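Local coordinates for FrpC operon protein (Neisseria meningitidis, PDB 5EDF), which is an iron-regulated protein of unknown biochemical function that binds the FrpC protein and may take part in adhesion, at residues Asn8-Glu16 with Glu77-Ala85; Gly115-Lys124 with Glu134-Ile142. One frame throughout, in Å; residues are numbered along the deposited sequence. Where two conformers were deposited one is given.

Interaction 1 (Asn8-Glu16 with Glu77-Ala85); sequences NPEPMTGFE and EPYNQQNKA
Pro11 and Tyr79 form the close-packed heart of this contact: CD and CG of Pro11 meet the CD2-CE2 side of the tyrosine ring, CD of Pro11 3.8 Å from CD2 of Tyr79, the two side chains at about a right angle. Both residues are buried, and the ring of Trp46 meets Tyr79 edge-to-face. Chi1 of Tyr79 (-179°) swings the ring toward Pro11 and sets its hydroxyl at the carboxylate of Glu10. There OE2 of Glu10 takes three donors: OH of Tyr79 at 2.6 Å, NZ of Lys84 in a salt bridge, and NE2 of Gln81. The amide approaches steeply, 70° out of the carboxylate plane, yet its N-H points almost straight at OE2 (172°); the ammonium comes on the syn side. These three grips would be expected to stabilise the negative charge of Glu10. NE2 of Gln81 also donates to O of Pro11 at 2.9 Å, in the carbonyl plane, and N of Gln81 to O of Met12 at 3.0 Å.

The contact joins two loops and the first residue of helix 84-93, one loop preceding strand 18-23, the other following strand 73-77. The second is shaped by an Asx motif, OD1 of Asn80 accepting from N of Asn83; in the first, Thr13 makes an ST turn to N of Phe15.

Toward solvent, water takes over. One molecule bridges OE1 of Glu10, OE1 of Gln81 and NZ of Lys84, and another links O of Thr13 to ND2 of Asn80. The exposed Phe15 touches Pro78 obliquely, through its CE2-CZ end.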
ATOM      1  N   ASN A   8       5.090  23.342   7.634  1.00 16.43           N
ATOM      2  CA  ASN A   8       4.257  23.459   6.428  1.00 16.53           C
ATOM      3  C   ASN A   8       2.777  23.589   6.797  1.00 16.76           C
ATOM      4  O   ASN A   8       2.345  23.004   7.779  1.00 17.23           O
ATOM      5  CB  ASN A   8       4.463  22.279   5.465  1.00 15.20           C
ATOM      6  CG  ASN A   8       5.745  22.381   4.654  1.00 15.41           C
ATOM      7  OD1 ASN A   8       6.183  23.463   4.272  1.00 17.95           O
ATOM      8  ND2 ASN A   8       6.353  21.217   4.370  1.00 15.33           N
ATOM      9  N   PRO A   9       2.031  24.332   5.969  1.00 17.84           N
ATOM     10  CA  PRO A   9       0.596  24.529   6.178  1.00 18.39           C
ATOM     11  C   PRO A   9      -0.196  23.288   5.798  1.00 16.96           C
ATOM     12  O   PRO A   9       0.266  22.431   5.068  1.00 15.74           O
ATOM     13  CB  PRO A   9       0.286  25.682   5.225  1.00 18.62           C
ATOM     14  CG  PRO A   9       1.227  25.474   4.069  1.00 20.70           C
ATOM     15  CD  PRO A   9       2.500  25.042   4.761  1.00 20.39           C
ATOM     16  N   GLU A  10      -1.422  23.212   6.276  1.00 16.81           N
ATOM     17  CA  GLU A  10      -2.369  22.209   5.786  1.00 15.01           C
ATOM     18  C   GLU A  10      -2.387  22.254   4.259  1.00 14.75           C
ATOM     19  O   GLU A  10      -2.520  23.322   3.691  1.00 16.54           O
ATOM     20  CB  GLU A  10      -3.764  22.553   6.313  1.00 17.68           C
ATOM     21  CG  GLU A  10      -4.812  21.534   5.934  1.00 15.70           C
ATOM     22  CD  GLU A  10      -6.233  21.954   6.222  1.00 17.22           C
ATOM     23  OE1 GLU A  10      -6.487  23.068   6.737  1.00 22.10           O
ATOM     24  OE2 GLU A  10      -7.143  21.170   5.903  1.00 17.91           O
ATOM     25  N   PRO A  11      -2.261  21.097   3.580  1.00 13.99           N
ATOM     26  CA  PRO A  11      -2.340  21.113   2.131  1.00 13.65           C
ATOM     27  C   PRO A  11      -3.718  21.452   1.550  1.00 14.00           C
ATOM     28  O   PRO A  11      -4.750  21.134   2.152  1.00 15.54           O
ATOM     29  CB  PRO A  11      -1.945  19.672   1.711  1.00 14.38           C
ATOM     30  CG  PRO A  11      -1.370  19.034   2.927  1.00 13.79           C
ATOM     31  CD  PRO A  11      -1.965  19.754   4.103  1.00 14.20           C
HETATM   32  N   MSE A  12      -3.715  22.114   0.385  1.00 14.66           N
HETATM   33  CA  MSE A  12      -4.917  22.180  -0.427  0.50 13.39           C
HETATM   34  C   MSE A  12      -4.975  21.033  -1.443  1.00 14.67           C
HETATM   35  O   MSE A  12      -5.996  20.365  -1.562  1.00 15.04           O
HETATM   36  CB  MSE A  12      -5.089  23.539  -1.119  0.50 14.50           C
HETATM   37  CG  MSE A  12      -6.334  23.599  -1.967  0.50 16.31           C
HETATM   38 SE   MSE A  12      -6.460  25.253  -2.924  0.50 18.30          SE
HETATM   39  CE  MSE A  12      -4.924  25.178  -4.023  0.50 19.33           C
ATOM     40  N   THR A  13      -3.887  20.816  -2.173  1.00 14.49           N
ATOM     41  CA  THR A  13      -3.780  19.728  -3.120  1.00 15.37           C
ATOM     42  C   THR A  13      -2.913  18.570  -2.603  1.00 14.14           C
ATOM     43  O   THR A  13      -3.072  17.439  -3.092  1.00 14.37           O
ATOM     44  CB  THR A  13      -3.115  20.174  -4.421  1.00 14.94           C
ATOM     45  OG1 THR A  13      -1.742  20.501  -4.166  1.00 15.31           O
ATOM     46  CG2 THR A  13      -3.844  21.370  -5.046  1.00 16.96           C
ATOM     47  N   GLY A  14      -1.984  18.837  -1.705  1.00 13.03           N
ATOM     48  CA  GLY A  14      -1.000  17.827  -1.255  1.00 12.72           C
ATOM     49  C   GLY A  14       0.328  17.896  -1.956  1.00 13.88           C
ATOM     50  O   GLY A  14       1.261  17.220  -1.541  1.00 12.79           O
ATOM     51  N   PHE A  15       0.439  18.734  -2.971  1.00 12.72           N
ATOM     52  CA  PHE A  15       1.655  18.844  -3.784  1.00 12.36           C
ATOM     53  C   PHE A  15       2.424  20.146  -3.596  1.00 14.30           C
ATOM     54  O   PHE A  15       3.438  20.360  -4.242  1.00 15.99           O
ATOM     55  CB  PHE A  15       1.288  18.647  -5.273  1.00 14.41           C
ATOM     56  CG  PHE A  15       0.739  17.282  -5.568  1.00 14.72           C
ATOM     57  CD1 PHE A  15       1.606  16.194  -5.714  1.00 16.66           C
ATOM     58  CD2 PHE A  15      -0.617  17.047  -5.591  1.00 15.74           C
ATOM     59  CE1 PHE A  15       1.087  14.910  -5.951  1.00 18.06           C
ATOM     60  CE2 PHE A  15      -1.113  15.759  -5.805  1.00 16.54           C
ATOM     61  CZ  PHE A  15      -0.258  14.719  -5.969  1.00 16.44           C
ATOM     62  N   GLU A  16       1.977  21.001  -2.667  1.00 13.94           N
ATOM     63  CA  GLU A  16       2.567  22.322  -2.538  1.00 14.52           C
ATOM     64  C   GLU A  16       3.976  22.303  -1.991  1.00 14.32           C
ATOM     65  O   GLU A  16       4.710  23.246  -2.199  1.00 18.07           O
ATOM     66  CB  GLU A  16       1.714  23.188  -1.609  1.00 15.70           C
ATOM     67  CG  GLU A  16       0.320  23.467  -2.083  1.00 14.29           C
ATOM     68  CD  GLU A  16      -0.745  22.466  -1.641  1.00 15.89           C
ATOM     69  OE1 GLU A  16      -0.456  21.321  -1.214  1.00 14.07           O
ATOM     70  OE2 GLU A  16      -1.932  22.836  -1.711  1.00 16.24           O
ATOM     71  N   GLU A  77      -5.037   9.024  -3.548  1.00 12.99           N
ATOM     72  CA  GLU A  77      -4.846  10.466  -3.381  1.00 13.40           C
ATOM     73  C   GLU A  77      -4.063  10.800  -2.133  1.00 12.65           C
ATOM     74  O   GLU A  77      -4.262  10.167  -1.107  1.00 12.11           O
ATOM     75  CB  GLU A  77      -6.200  11.183  -3.282  1.00 14.11           C
ATOM     76  CG  GLU A  77      -7.040  11.013  -4.513  1.00 16.41           C
ATOM     77  CD  GLU A  77      -8.353  11.766  -4.505  1.00 20.14           C
ATOM     78  OE1 GLU A  77      -8.823  12.199  -3.436  1.00 18.30           O
ATOM     79  OE2 GLU A  77      -8.935  11.916  -5.607  1.00 23.77           O
ATOM     80  N   PRO A  78      -3.261  11.882  -2.178  1.00 11.32           N
ATOM     81  CA  PRO A  78      -2.751  12.485  -0.947  1.00 10.34           C
ATOM     82  C   PRO A  78      -3.853  13.282  -0.288  1.00 11.35           C
ATOM     83  O   PRO A  78      -4.934  13.467  -0.851  1.00 12.77           O
ATOM     84  CB  PRO A  78      -1.677  13.425  -1.471  1.00 12.27           C
ATOM     85  CG  PRO A  78      -2.212  13.880  -2.789  1.00 12.26           C
ATOM     86  CD  PRO A  78      -2.928  12.713  -3.345  1.00 13.25           C
ATOM     87  N   TYR A  79      -3.563  13.791   0.911  1.00 11.39           N
ATOM     88  CA  TYR A  79      -4.481  14.701   1.580  1.00 12.24           C
ATOM     89  C   TYR A  79      -4.765  15.911   0.715  1.00 12.08           C
ATOM     90  O   TYR A  79      -3.825  16.586   0.224  1.00 13.30           O
ATOM     91  CB  TYR A  79      -3.863  15.124   2.918  1.00 11.56           C
ATOM     92  CG  TYR A  79      -4.659  16.051   3.807  1.00 11.91           C
ATOM     93  CD1 TYR A  79      -5.222  15.590   4.988  1.00 13.76           C
ATOM     94  CD2 TYR A  79      -4.819  17.399   3.488  1.00 12.89           C
ATOM     95  CE1 TYR A  79      -5.912  16.436   5.835  1.00 14.17           C
ATOM     96  CE2 TYR A  79      -5.507  18.269   4.343  1.00 14.23           C
ATOM     97  CZ  TYR A  79      -6.057  17.783   5.513  1.00 14.70           C
ATOM     98  OH  TYR A  79      -6.763  18.603   6.410  1.00 16.59           O
ATOM     99  N   ASN A  80      -6.045  16.223   0.550  1.00 12.90           N
ATOM    100  CA  ASN A  80      -6.450  17.428  -0.170  1.00 14.16           C
ATOM    101  C   ASN A  80      -7.757  17.952   0.402  1.00 16.04           C
ATOM    102  O   ASN A  80      -8.368  17.315   1.277  1.00 15.02           O
ATOM    103  CB  ASN A  80      -6.489  17.187  -1.703  1.00 13.53           C
ATOM    104  CG  ASN A  80      -7.539  16.190  -2.128  1.00 15.45           C
ATOM    105  OD1 ASN A  80      -8.648  16.189  -1.600  1.00 15.44           O
ATOM    106  ND2 ASN A  80      -7.214  15.381  -3.111  1.00 16.19           N
ATOM    107  N   GLN A  81      -8.218  19.114  -0.066  1.00 15.27           N
ATOM    108  CA  GLN A  81      -9.408  19.705   0.536  1.00 16.92           C
ATOM    109  C   GLN A  81     -10.686  18.935   0.265  1.00 16.93           C
ATOM    110  O   GLN A  81     -11.651  19.104   1.011  1.00 21.56           O
ATOM    111  CB  GLN A  81      -9.520  21.180   0.179  1.00 20.20           C
ATOM    112  CG  GLN A  81      -8.487  22.035   0.871  1.00 23.62           C
ATOM    113  CD  GLN A  81      -8.538  21.973   2.403  1.00 21.42           C
ATOM    114  OE1 GLN A  81      -9.552  22.435   3.015  1.00 22.86           O
ATOM    115  NE2 GLN A  81      -7.458  21.432   3.033  1.00 17.37           N
ATOM    116  N   GLN A  82     -10.705  18.127  -0.786  1.00 16.79           N
ATOM    117  CA  GLN A  82     -11.901  17.325  -1.102  1.00 16.31           C
ATOM    118  C   GLN A  82     -11.990  16.090  -0.221  1.00 17.08           C
ATOM    119  O   GLN A  82     -13.084  15.718   0.200  1.00 21.61           O
ATOM    120  CB  GLN A  82     -11.905  16.940  -2.582  1.00 21.31           C
ATOM    121  CG  GLN A  82     -12.106  18.089  -3.556  1.00 28.17           C
ATOM    122  CD  GLN A  82     -10.890  19.005  -3.703  1.00 35.38           C
ATOM    123  OE1 GLN A  82      -9.763  18.542  -3.921  1.00 36.86           O
ATOM    124  NE2 GLN A  82     -11.123  20.316  -3.594  1.00 41.95           N
ATOM    125  N   ASN A  83     -10.872  15.459   0.111  1.00 14.86           N
ATOM    126  CA  ASN A  83     -10.885  14.214   0.858  1.00 15.45           C
ATOM    127  C   ASN A  83     -10.467  14.368   2.325  1.00 13.02           C
ATOM    128  O   ASN A  83     -10.400  13.352   3.063  1.00 14.37           O
ATOM    129  CB  ASN A  83     -10.001  13.161   0.154  1.00 14.37           C
ATOM    130  CG  ASN A  83      -8.512  13.519   0.212  1.00 13.66           C
ATOM    131  OD1 ASN A  83      -8.073  14.167   1.162  1.00 13.38           O
ATOM    132  ND2 ASN A  83      -7.719  13.039  -0.766  1.00 14.02           N
ATOM    133  N   LYS A  84     -10.183  15.585   2.776  1.00 13.41           N
ATOM    134  CA  LYS A  84      -9.598  15.759   4.106  1.00 13.73           C
ATOM    135  C   LYS A  84     -10.384  15.098   5.254  1.00 13.81           C
ATOM    136  O   LYS A  84      -9.772  14.645   6.217  1.00 16.20           O
ATOM    137  CB  LYS A  84      -9.350  17.232   4.433  1.00 16.57           C
ATOM    138  CG  LYS A  84     -10.561  18.118   4.455  1.00 21.44           C
ATOM    139  CD  LYS A  84     -10.230  19.560   4.955  1.00 20.48           C
ATOM    140  CE  LYS A  84      -9.940  19.643   6.485  1.00 22.73           C
ATOM    141  NZ  LYS A  84      -9.707  21.074   7.013  1.00 27.89           N
ATOM    142  N   ALA A  85     -11.719  15.108   5.202  1.00 14.73           N
ATOM    143  CA  ALA A  85     -12.478  14.523   6.298  1.00 16.61           C
ATOM    144  C   ALA A  85     -12.171  13.048   6.494  1.00 16.22           C
ATOM    145  O   ALA A  85     -12.225  12.550   7.622  1.00 15.97           O
ATOM    146  CB  ALA A  85     -13.964  14.733   6.091  1.00 18.47           C
TER
HETATM  147  O   HOH W   1      -9.285  23.875   5.759  1.00 37.49           O
HETATM  148  O   HOH W   2      -7.513  19.978  -4.165  1.00 39.97           O
HETATM  149  O   HOH W   3      -4.857  16.223  -4.695  1.00 21.54           O

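Interaction 2 (Gly115-Lys124 with Glu134-Ile142)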
ATOM      1  N   GLY A 115       5.400 -19.598  -6.376  1.00 18.62           N
ATOM      2  CA  GLY A 115       4.332 -20.338  -7.016  1.00 17.71           C
ATOM      3  C   GLY A 115       4.513 -21.841  -6.973  1.00 19.59           C
ATOM      4  O   GLY A 115       3.561 -22.587  -6.746  1.00 18.68           O
ATOM      5  N   GLU A 116       5.749 -22.293  -7.155  1.00 20.36           N
ATOM      6  CA  GLU A 116       6.090 -23.721  -7.018  1.00 21.51           C
ATOM      7  C   GLU A 116       5.740 -24.219  -5.627  1.00 20.65           C
ATOM      8  O   GLU A 116       5.208 -25.315  -5.461  1.00 20.32           O
ATOM      9  CB  GLU A 116       7.583 -23.933  -7.298  1.00 29.44           C
ATOM     10  CG  GLU A 116       7.964 -23.681  -8.746  1.00 37.48           C
ATOM     11  CD  GLU A 116       9.453 -23.518  -8.962  1.00 47.53           C
ATOM     12  OE1 GLU A 116      10.230 -24.362  -8.454  1.00 46.96           O
ATOM     13  OE2 GLU A 116       9.837 -22.548  -9.656  1.00 48.98           O
ATOM     14  N   ARG A 117       6.037 -23.402  -4.617  1.00 19.10           N
ATOM     15  CA  ARG A 117       5.760 -23.774  -3.244  1.00 20.21           C
ATOM     16  C   ARG A 117       4.251 -23.905  -3.085  1.00 17.14           C
ATOM     17  O   ARG A 117       3.738 -24.874  -2.512  1.00 18.36           O
ATOM     18  CB  ARG A 117       6.320 -22.733  -2.280  1.00 21.35           C
ATOM     19  CG  ARG A 117       6.030 -22.944  -0.785  1.00 31.04           C
ATOM     20  CD  ARG A 117       6.578 -21.754   0.050  1.00 35.95           C
ATOM     21  NE  ARG A 117       6.063 -21.724   1.427  1.00 39.99           N
ATOM     22  CZ  ARG A 117       6.135 -20.681   2.260  1.00 46.76           C
ATOM     23  NH1 ARG A 117       6.708 -19.538   1.882  1.00 48.66           N
ATOM     24  NH2 ARG A 117       5.618 -20.774   3.485  1.00 43.35           N
ATOM     25  N   LEU A 118       3.511 -22.929  -3.590  1.00 16.43           N
ATOM     26  CA  LEU A 118       2.052 -22.979  -3.500  1.00 15.51           C
ATOM     27  C   LEU A 118       1.508 -24.265  -4.119  1.00 15.92           C
ATOM     28  O   LEU A 118       0.640 -24.893  -3.532  1.00 15.72           O
ATOM     29  CB  LEU A 118       1.420 -21.775  -4.188  1.00 13.81           C
ATOM     30  CG  LEU A 118       1.582 -20.433  -3.524  1.00 14.85           C
ATOM     31  CD1 LEU A 118       0.978 -19.306  -4.339  1.00 15.25           C
ATOM     32  CD2 LEU A 118       0.961 -20.437  -2.114  1.00 17.03           C
ATOM     33  N   LEU A 119       2.001 -24.659  -5.289  1.00 15.26           N
ATOM     34  CA  LEU A 119       1.545 -25.880  -5.897  1.00 16.74           C
ATOM     35  C   LEU A 119       1.804 -27.101  -5.006  1.00 17.57           C
ATOM     36  O   LEU A 119       0.939 -27.981  -4.906  1.00 17.94           O
ATOM     37  CB  LEU A 119       2.166 -26.022  -7.271  1.00 18.00           C
ATOM     38  CG  LEU A 119       1.768 -24.960  -8.289  1.00 19.79           C
ATOM     39  CD1 LEU A 119       2.662 -25.038  -9.522  1.00 29.21           C
ATOM     40  CD2 LEU A 119       0.310 -25.074  -8.674  1.00 24.62           C
ATOM     41  N   THR A 120       2.971 -27.139  -4.355  1.00 17.85           N
ATOM     42  CA  THR A 120       3.297 -28.278  -3.480  1.00 17.48           C
ATOM     43  C   THR A 120       2.330 -28.343  -2.293  1.00 17.71           C
ATOM     44  O   THR A 120       2.092 -29.415  -1.751  1.00 20.68           O
ATOM     45  CB  THR A 120       4.769 -28.306  -2.982  1.00 24.24           C
ATOM     46  OG1 THR A 120       5.027 -27.263  -2.031  1.00 24.11           O
ATOM     47  CG2 THR A 120       5.765 -28.196  -4.125  1.00 23.41           C
ATOM     48  N   TYR A 121       1.747 -27.210  -1.936  1.00 16.25           N
ATOM     49  CA  TYR A 121       0.830 -27.108  -0.820  1.00 15.23           C
ATOM     50  C   TYR A 121      -0.612 -27.438  -1.189  1.00 16.06           C
ATOM     51  O   TYR A 121      -1.456 -27.506  -0.298  1.00 19.39           O
ATOM     52  CB  TYR A 121       0.874 -25.698  -0.215  1.00 17.57           C
ATOM     53  CG  TYR A 121       2.077 -25.323   0.590  1.00 20.22           C
ATOM     54  CD1 TYR A 121       3.152 -26.197   0.760  1.00 17.94           C
ATOM     55  CD2 TYR A 121       2.140 -24.075   1.214  1.00 22.09           C
ATOM     56  CE1 TYR A 121       4.252 -25.843   1.529  1.00 25.29           C
ATOM     57  CE2 TYR A 121       3.210 -23.722   1.970  1.00 23.71           C
ATOM     58  CZ  TYR A 121       4.271 -24.604   2.136  1.00 27.47           C
ATOM     59  OH  TYR A 121       5.348 -24.212   2.908  1.00 27.44           O
ATOM     60  N   GLY A 122      -0.915 -27.671  -2.476  1.00 14.92           N
ATOM     61  CA  GLY A 122      -2.289 -27.929  -2.890  1.00 14.81           C
ATOM     62  C   GLY A 122      -3.076 -26.703  -3.284  1.00 15.59           C
ATOM     63  O   GLY A 122      -4.289 -26.791  -3.468  1.00 17.80           O
ATOM     64  N   VAL A 123      -2.397 -25.576  -3.450  1.00 14.65           N
ATOM     65  CA  VAL A 123      -2.999 -24.353  -3.993  1.00 16.23           C
ATOM     66  C   VAL A 123      -2.885 -24.483  -5.505  1.00 20.04           C
ATOM     67  O   VAL A 123      -1.932 -25.092  -6.028  1.00 23.43           O
ATOM     68  CB  VAL A 123      -2.261 -23.146  -3.472  1.00 15.10           C
ATOM     69  CG1 VAL A 123      -2.815 -21.844  -4.048  1.00 16.11           C
ATOM     70  CG2 VAL A 123      -2.335 -23.136  -1.927  1.00 14.23           C
ATOM     71  N   LYS A 124      -3.908 -24.039  -6.228  1.00 15.56           N
ATOM     72  CA  LYS A 124      -3.967 -24.335  -7.660  1.00 16.74           C
ATOM     73  C   LYS A 124      -3.764 -23.114  -8.552  1.00 14.53           C
ATOM     74  O   LYS A 124      -4.227 -22.031  -8.220  1.00 16.22           O
ATOM     75  CB  LYS A 124      -5.302 -24.961  -7.987  1.00 16.92           C
ATOM     76  CG  LYS A 124      -5.633 -26.196  -7.217  1.00 17.64           C
ATOM     77  CD  LYS A 124      -4.595 -27.324  -7.404  1.00 19.35           C
ATOM     78  CE  LYS A 124      -4.920 -28.535  -6.569  1.00 18.31           C
ATOM     79  NZ  LYS A 124      -6.208 -29.170  -6.986  1.00 17.69           N
ATOM     80  N   GLU A 134       1.106 -14.460 -12.258  1.00 14.89           N
ATOM     81  CA  GLU A 134       0.569 -15.810 -12.098  0.50 13.68           C
ATOM     82  C   GLU A 134      -0.518 -15.736 -11.051  1.00 13.86           C
ATOM     83  O   GLU A 134      -0.324 -15.082 -10.000  1.00 16.47           O
ATOM     84  CB  GLU A 134       1.665 -16.785 -11.636  0.50 15.09           C
ATOM     85  CG  GLU A 134       2.633 -17.170 -12.765  0.50 20.17           C
ATOM     86  CD  GLU A 134       3.732 -18.123 -12.316  0.50 25.57           C
ATOM     87  OE1 GLU A 134       3.698 -18.573 -11.157  0.50 26.93           O
ATOM     88  OE2 GLU A 134       4.641 -18.421 -13.121  0.50 28.60           O
ATOM     89  N   ALA A 135      -1.655 -16.352 -11.286  1.00 13.96           N
ATOM     90  CA  ALA A 135      -2.783 -16.374 -10.383  1.00 13.32           C
ATOM     91  C   ALA A 135      -2.957 -17.740  -9.785  1.00 13.92           C
ATOM     92  O   ALA A 135      -2.787 -18.764 -10.472  1.00 14.41           O
ATOM     93  CB  ALA A 135      -4.060 -15.944 -11.079  1.00 15.41           C
ATOM     94  N   TYR A 136      -3.295 -17.763  -8.497  1.00 13.19           N
ATOM     95  CA  TYR A 136      -3.516 -19.000  -7.743  1.00 14.14           C
ATOM     96  C   TYR A 136      -4.731 -18.880  -6.858  1.00 14.61           C
ATOM     97  O   TYR A 136      -5.056 -17.781  -6.351  1.00 14.66           O
ATOM     98  CB  TYR A 136      -2.327 -19.354  -6.851  1.00 14.19           C
ATOM     99  CG  TYR A 136      -1.006 -19.531  -7.562  1.00 14.50           C
ATOM    100  CD1 TYR A 136      -0.544 -20.791  -7.923  1.00 17.25           C
ATOM    101  CD2 TYR A 136      -0.253 -18.432  -7.964  1.00 15.42           C
ATOM    102  CE1 TYR A 136       0.648 -20.946  -8.659  1.00 19.79           C
ATOM    103  CE2 TYR A 136       0.942 -18.587  -8.666  1.00 19.18           C
ATOM    104  CZ  TYR A 136       1.395 -19.842  -9.004  1.00 19.32           C
ATOM    105  OH  TYR A 136       2.571 -20.021  -9.716  1.00 24.60           O
ATOM    106  N   GLU A 137      -5.385 -20.010  -6.626  1.00 14.46           N
ATOM    107  CA  GLU A 137      -6.585 -20.051  -5.823  1.00 15.35           C
ATOM    108  C   GLU A 137      -6.437 -21.199  -4.843  1.00 13.98           C
ATOM    109  O   GLU A 137      -6.156 -22.340  -5.249  1.00 15.78           O
ATOM    110  CB  GLU A 137      -7.840 -20.227  -6.684  1.00 18.67           C
ATOM    111  CG  GLU A 137      -9.132 -20.118  -5.899  1.00 22.06           C
ATOM    112  CD  GLU A 137     -10.368 -20.145  -6.807  1.00 29.55           C
ATOM    113  OE1 GLU A 137     -10.231 -20.485  -7.993  1.00 38.93           O
ATOM    114  OE2 GLU A 137     -11.468 -19.846  -6.321  1.00 32.39           O
ATOM    115  N   ASP A 138      -6.615 -20.893  -3.560  1.00 14.97           N
ATOM    116  CA  ASP A 138      -6.556 -21.891  -2.515  1.00 14.46           C
ATOM    117  C   ASP A 138      -8.000 -22.196  -2.144  1.00 17.06           C
ATOM    118  O   ASP A 138      -8.706 -21.343  -1.596  1.00 16.03           O
ATOM    119  CB  ASP A 138      -5.783 -21.355  -1.322  1.00 14.17           C
ATOM    120  CG  ASP A 138      -5.550 -22.384  -0.258  1.00 15.04           C
ATOM    121  OD1 ASP A 138      -6.044 -23.537  -0.339  1.00 15.64           O
ATOM    122  OD2 ASP A 138      -4.806 -22.042   0.701  1.00 17.08           O
ATOM    123  N   LYS A 139      -8.446 -23.395  -2.477  1.00 17.17           N
ATOM    124  CA  LYS A 139      -9.760 -23.895  -2.121  1.00 19.66           C
ATOM    125  C   LYS A 139      -9.626 -25.184  -1.315  1.00 18.86           C
ATOM    126  O   LYS A 139     -10.532 -26.039  -1.338  1.00 22.34           O
ATOM    127  CB  LYS A 139     -10.579 -24.170  -3.398  1.00 25.96           C
ATOM    128  CG  LYS A 139     -11.141 -22.935  -4.035  1.00 28.44           C
ATOM    129  CD  LYS A 139     -11.840 -23.247  -5.372  1.00 33.38           C
ATOM    130  CE  LYS A 139     -13.220 -23.834  -5.209  1.00 46.34           C
ATOM    131  NZ  LYS A 139     -13.869 -23.998  -6.549  1.00 49.51           N
ATOM    132  N   ARG A 140      -8.511 -25.350  -0.603  1.00 17.42           N
ATOM    133  CA  ARG A 140      -8.333 -26.561   0.175  1.00 17.73           C
ATOM    134  C   ARG A 140      -9.405 -26.710   1.238  1.00 18.67           C
ATOM    135  O   ARG A 140      -9.933 -25.740   1.779  1.00 20.37           O
ATOM    136  CB  ARG A 140      -6.948 -26.644   0.788  1.00 16.04           C
ATOM    137  CG  ARG A 140      -5.869 -26.782  -0.230  1.00 16.07           C
ATOM    138  CD  ARG A 140      -4.506 -26.669   0.428  1.00 17.49           C
ATOM    139  NE  ARG A 140      -4.262 -25.334   0.971  1.00 15.39           N
ATOM    140  CZ  ARG A 140      -3.237 -25.017   1.746  1.00 17.07           C
ATOM    141  NH1 ARG A 140      -2.352 -25.919   2.118  1.00 16.83           N
ATOM    142  NH2 ARG A 140      -3.129 -23.767   2.174  1.00 16.42           N
ATOM    143  N   HIS A 141      -9.713 -27.962   1.548  1.00 21.40           N
ATOM    144  CA  HIS A 141     -10.830 -28.298   2.410  1.00 24.69           C
ATOM    145  C   HIS A 141     -10.465 -28.291   3.887  1.00 27.80           C
ATOM    146  O   HIS A 141      -9.487 -28.925   4.318  1.00 27.71           O
ATOM    147  CB  HIS A 141     -11.399 -29.668   1.995  1.00 30.25           C
ATOM    148  CG  HIS A 141     -12.162 -29.624   0.709  1.00 37.16           C
ATOM    149  ND1 HIS A 141     -13.540 -29.597   0.665  1.00 47.95           N
ATOM    150  CD2 HIS A 141     -11.740 -29.567  -0.576  1.00 43.29           C
ATOM    151  CE1 HIS A 141     -13.936 -29.538  -0.595  1.00 50.80           C
ATOM    152  NE2 HIS A 141     -12.864 -29.516  -1.368  1.00 45.75           N
ATOM    153  N   ILE A 142     -11.286 -27.581   4.657  1.00 23.00           N
ATOM    154  CA  ILE A 142     -11.227 -27.581   6.125  1.00 28.15           C
ATOM    155  C   ILE A 142     -12.638 -27.898   6.611  1.00 30.92           C
ATOM    156  O   ILE A 142     -13.545 -27.087   6.417  1.00 33.57           O
ATOM    157  CB  ILE A 142     -10.794 -26.205   6.699  1.00 27.75           C
ATOM    158  CG1 ILE A 142      -9.507 -25.711   6.021  1.00 26.88           C
ATOM    159  CG2 ILE A 142     -10.592 -26.302   8.230  1.00 29.80           C
ATOM    160  CD1 ILE A 142      -9.061 -24.338   6.500  1.00 26.07           C
TER
HETATM  161  O   HOH W   4      -6.678 -25.409  -3.684  1.00 17.41           O
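Lys124 and Glu137 form an antiparallel hydrogen-bonded pair, N of Lys124 lying 3.0 Å from O of Glu137 and N of Glu137 2.8 Å from O of Lys124. The axes of helix 115-120 and strand 134-138 run 25° apart at 10.1 Å. Between helix and pairing, Gly122 has positive phi, and N of Val123 bonds back to O of Leu118 and N of Gly122 to O of Leu119, a Schellman motif.

Tyr136 fills the space between helix and strand. CD1 of Leu118 sits over one face of its ring in a CH-pi contact, 4.0 Å from the centroid and offset toward the rim. CD2 of Leu119 comes to the ring edge instead, near its plane. At the far end OH of Tyr136 lies 3.2 Å from CA of Gly115, where the absence of a side chain allows the close approach.

The two methyls of Val123 go to different partners: CG1, anti to the backbone N (chi1 178°), packs on CB of Tyr136, whereas CG2 rests 3.7 Å from CG of Asp138 and over a face of the Arg140 guanidinium. That guanidinium grips the carboxylate side-on, NE of Arg140 to OD1 of Asp138 and NH2 of Arg140 to OD2. OD1 of Asp138 also accepts from N of Arg140 in an Asx turn; the three bonds together hold the carboxylate's rotation.

Strand 124-126 forms one margin of the nine-stranded antiparallel sheet, with strand 133-138 between it and strand 150-155; Leu118 also touches Tyr152 and Ile154 of the latter, so helix 114-120 lies against this end of the sheet.

How the interactions relate
The contacts lie on opposite sides of the chain's centre, their own centres about 42 Å apart. They share no helix or strand but stand near opposite margins of one nine-stranded sheet: interaction 1 begins just past strand 73-77, interaction 2 includes the start of strand 124-126. Each has a buried part (Pro11, Tyr79 and Pro78 against Leu118, Val123 and Tyr136) and a solvent-facing side. Interaction 1, between loops and the first residue of helix 84-93, gathers side-chain donors on one carboxylate, with a single backbone bond and three bridging waters. Interaction 2 has a reciprocal beta-sheet pair, leucines on a tyrosine ring and one bridging water; its salt bridge stays within 134-142, whereas that of interaction 1 crosses.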